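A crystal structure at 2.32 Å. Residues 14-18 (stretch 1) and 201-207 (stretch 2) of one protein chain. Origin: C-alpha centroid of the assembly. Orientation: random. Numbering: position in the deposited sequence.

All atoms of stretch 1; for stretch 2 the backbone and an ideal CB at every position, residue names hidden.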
ATOM      1  N   SER B  14      25.820  21.855   7.935  1.00 42.65           N
ATOM      2  CA  SER B  14      25.722  22.251   9.340  1.00 42.39           C
ATOM      3  C   SER B  14      25.359  21.043  10.209  1.00 43.29           C
ATOM      4  O   SER B  14      24.239  20.519  10.122  1.00 43.47           O
ATOM      5  CB  SER B  14      24.667  23.356   9.508  1.00 42.30           C
ATOM      6  OG  SER B  14      24.470  23.697  10.869  1.00 42.19           O
ATOM      7  N   GLU B  15      26.304  20.635  11.064  1.00 42.30           N
ATOM      8  CA  GLU B  15      26.168  19.494  11.987  1.00 41.72           C
ATOM      9  C   GLU B  15      25.680  18.197  11.305  1.00 39.06           C
ATOM     10  O   GLU B  15      24.693  17.587  11.730  1.00 38.43           O
ATOM     11  CB  GLU B  15      25.261  19.850  13.187  1.00 44.50           C
ATOM     12  CG  GLU B  15      25.743  20.995  14.089  1.00 48.07           C
ATOM     13  CD  GLU B  15      24.847  21.199  15.317  1.00 51.13           C
ATOM     14  OE1 GLU B  15      23.601  21.164  15.181  1.00 51.70           O
ATOM     15  OE2 GLU B  15      25.396  21.396  16.425  1.00 53.59           O
ATOM     16  N   GLY B  16      26.347  17.834  10.208  1.00 35.83           N
ATOM     17  CA  GLY B  16      25.993  16.635   9.458  1.00 34.56           C
ATOM     18  C   GLY B  16      24.838  16.755   8.469  1.00 33.11           C
ATOM     19  O   GLY B  16      24.641  15.873   7.629  1.00 34.27           O
ATOM     20  N   VAL B  17      24.079  17.843   8.568  1.00 30.07           N
ATOM     21  CA  VAL B  17      22.940  18.097   7.697  1.00 28.34           C
ATOM     22  C   VAL B  17      23.352  18.913   6.475  1.00 28.06           C
ATOM     23  O   VAL B  17      23.867  20.022   6.618  1.00 30.05           O
ATOM     24  CB  VAL B  17      21.818  18.855   8.461  1.00 26.97           C
ATOM     25  CG1 VAL B  17      20.545  18.922   7.636  1.00 28.97           C
ATOM     26  CG2 VAL B  17      21.553  18.205   9.803  1.00 27.40           C
ATOM     27  N   LEU B  18      23.145  18.345   5.286  1.00 26.06           N
ATOM     28  CA  LEU B  18      23.446  19.015   4.013  1.00 25.29           C
ATOM     29  C   LEU B  18      22.145  19.465   3.334  1.00 24.93           C
ATOM     30  O   LEU B  18      21.349  18.647   2.857  1.00 24.24           O
ATOM     31  CB  LEU B  18      24.268  18.108   3.074  1.00 22.27           C
ATOM     32  CG  LEU B  18      24.559  18.548   1.624  1.00 22.46           C
ATOM     33  CD1 LEU B  18      25.291  19.889   1.528  1.00 20.38           C
ATOM     34  CD2 LEU B  18      25.366  17.481   0.941  1.00 20.94           C
ATOM     35  N   UNK B 201      14.641  17.528  13.093  1.00 26.39           N
ATOM     36  CA  UNK B 201      14.412  16.136  12.713  1.00 27.39           C
ATOM     37  C   UNK B 201      15.641  15.586  11.971  1.00 26.33           C
ATOM     38  O   UNK B 201      16.085  14.470  12.245  1.00 27.63           O
ATOM     39  CB  UNK B 201      13.159  16.016  11.843  1.00 27.39           C
ATOM     40  N   UNK B 202      16.203  16.402  11.075  1.00 23.93           N
ATOM     41  CA  UNK B 202      17.399  16.047  10.313  1.00 23.83           C
ATOM     42  C   UNK B 202      18.630  16.035  11.227  1.00 24.32           C
ATOM     43  O   UNK B 202      19.440  15.101  11.167  1.00 22.69           O
ATOM     44  CB  UNK B 202      17.605  17.024   9.154  1.00 23.83           C
ATOM     45  N   UNK B 203      18.712  17.041  12.110  1.00 22.15           N
ATOM     46  CA  UNK B 203      19.809  17.168  13.068  1.00 23.85           C
ATOM     47  C   UNK B 203      19.920  16.006  14.044  1.00 23.94           C
ATOM     48  O   UNK B 203      21.028  15.548  14.335  1.00 25.24           O
ATOM     49  CB  UNK B 203      19.646  18.468  13.858  1.00 23.85           C
ATOM     50  N   UNK B 204      18.764  15.509  14.502  1.00 24.53           N
ATOM     51  CA  UNK B 204      18.672  14.369  15.421  1.00 25.54           C
ATOM     52  C   UNK B 204      19.054  13.083  14.679  1.00 26.25           C
ATOM     53  O   UNK B 204      19.727  12.226  15.246  1.00 26.28           O
ATOM     54  CB  UNK B 204      17.264  14.255  16.008  1.00 25.54           C
ATOM     55  N   UNK B 205      18.666  12.999  13.400  1.00 25.24           N
ATOM     56  CA  UNK B 205      18.991  11.865  12.537  1.00 25.75           C
ATOM     57  C   UNK B 205      20.496  11.799  12.295  1.00 26.86           C
ATOM     58  O   UNK B 205      21.082  10.711  12.300  1.00 28.46           O
ATOM     59  CB  UNK B 205      18.242  11.967  11.207  1.00 25.75           C
ATOM     60  N   UNK B 206      21.110  12.976  12.163  1.00 25.86           N
ATOM     61  CA  UNK B 206      22.551  13.124  11.958  1.00 24.84           C
ATOM     62  C   UNK B 206      23.366  12.812  13.220  1.00 24.30           C
ATOM     63  O   UNK B 206      24.523  12.415  13.131  1.00 26.50           O
ATOM     64  CB  UNK B 206      22.860  14.547  11.487  1.00 24.84           C
ATOM     65  N   UNK B 207      22.731  12.976  14.380  1.00 24.34           N
ATOM     66  CA  UNK B 207      23.339  12.756  15.695  1.00 24.61           C
ATOM     67  C   UNK B 207      23.380  11.304  16.210  1.00 24.86           C
ATOM     68  O   UNK B 207      24.094  11.016  17.179  1.00 26.15           O
ATOM     69  CB  UNK B 207      22.582  13.605  16.718  1.00 24.61           C
TER

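Stretch 2 is a helical segment that packs against a type I' turn running from Ser14 to Val17. The turn is closed by two backbone hydrogen bonds, Ser14 N to Val17 O (3.0 Å) and Val17 N to Ser14 O (3.1 Å), and it presents Val17, with its CB directed at the helix, together with the backbone of Glu15 and Gly16. No hydrogen bond joins the two stretches, so the fit rests on van der Waals contact.

At position 201 the ideal CB finds nothing of stretch 1 within 5.5 Å, and the visible atoms set no preference. The residue is Leu201, whose side chain stays out of reach of the turn.

Position 202 directs its CB toward stretch 1, and that atom already lies 3.8 Å from Val17 CG1. With a methyl group as the neighbour, an apolar side chain is suitable; a small one makes the contact without further extension, while a longer one would have to turn aside from the valine. The residue is Ala202, whose CB makes that contact.

At position 203 CA-to-CB points sideways. The ideal CB would stand 4.5 Å from Val17 CG2 and 5.0 Å from Glu15 OE1, so there is room for a small side chain, and a polar or basic one could turn to the carboxylate. The helical backbone angles (-61/-39) do not demand glycine. The residue is nonetheless Gly203, and Val17 CG2 rests 3.8 Å from Gly203 N.

Position 204 points away and position 205 sideways, neither with stretch 1 near its CB, so many side chains would be compatible with the turn. They are Ala204 and Leu205, and neither touches stretch 1.

Position 206 is the most restricted. Its CB points toward the turn and lies 3.6 Å from Glu15 O and 4.2 Å from both Gly16 C and Val17 CG2. Little space remains in that direction, which favours alanine, or a somewhat larger residue able to steer its outer atoms clear. Ala206 occupies the site, its CB contacting the Glu15 carbonyl oxygen and Val17 CG2. The close approach, with Gly16 CA and Ala206 CA 5.5 Å apart, also depends on the turn: an ideal CB on Gly16 would come within a tight 3.1 Å of Ala206 CB, and the positive phi of Gly16 itself favours glycine.

Position 207 again points sideways, beyond contact, and admits many residues. It is Ala207, whose N makes a weak hydrogen bond to Gly203 O (3.1 Å).

Stretch 2 (201-207) LAGALAA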
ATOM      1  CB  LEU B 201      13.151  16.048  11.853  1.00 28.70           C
ATOM      2  CG  LEU B 201      12.449  14.714  11.613  1.00 30.87           C
ATOM      3  CD1 LEU B 201      10.946  14.880  11.797  1.00 33.25           C
ATOM      4  CD2 LEU B 201      12.762  14.221  10.216  1.00 30.58           C
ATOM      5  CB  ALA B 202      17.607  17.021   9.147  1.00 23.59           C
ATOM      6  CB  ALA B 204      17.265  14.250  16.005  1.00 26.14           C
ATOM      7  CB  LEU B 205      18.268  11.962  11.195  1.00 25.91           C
ATOM      8  CG  LEU B 205      17.057  11.069  10.942  1.00 25.32           C
ATOM      9  CD1 LEU B 205      16.491  11.395   9.578  1.00 22.40           C
ATOM     10  CD2 LEU B 205      17.455   9.599  11.026  1.00 24.08           C
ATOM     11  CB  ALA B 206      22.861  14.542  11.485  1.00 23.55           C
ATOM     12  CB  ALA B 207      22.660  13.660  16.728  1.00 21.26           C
TER
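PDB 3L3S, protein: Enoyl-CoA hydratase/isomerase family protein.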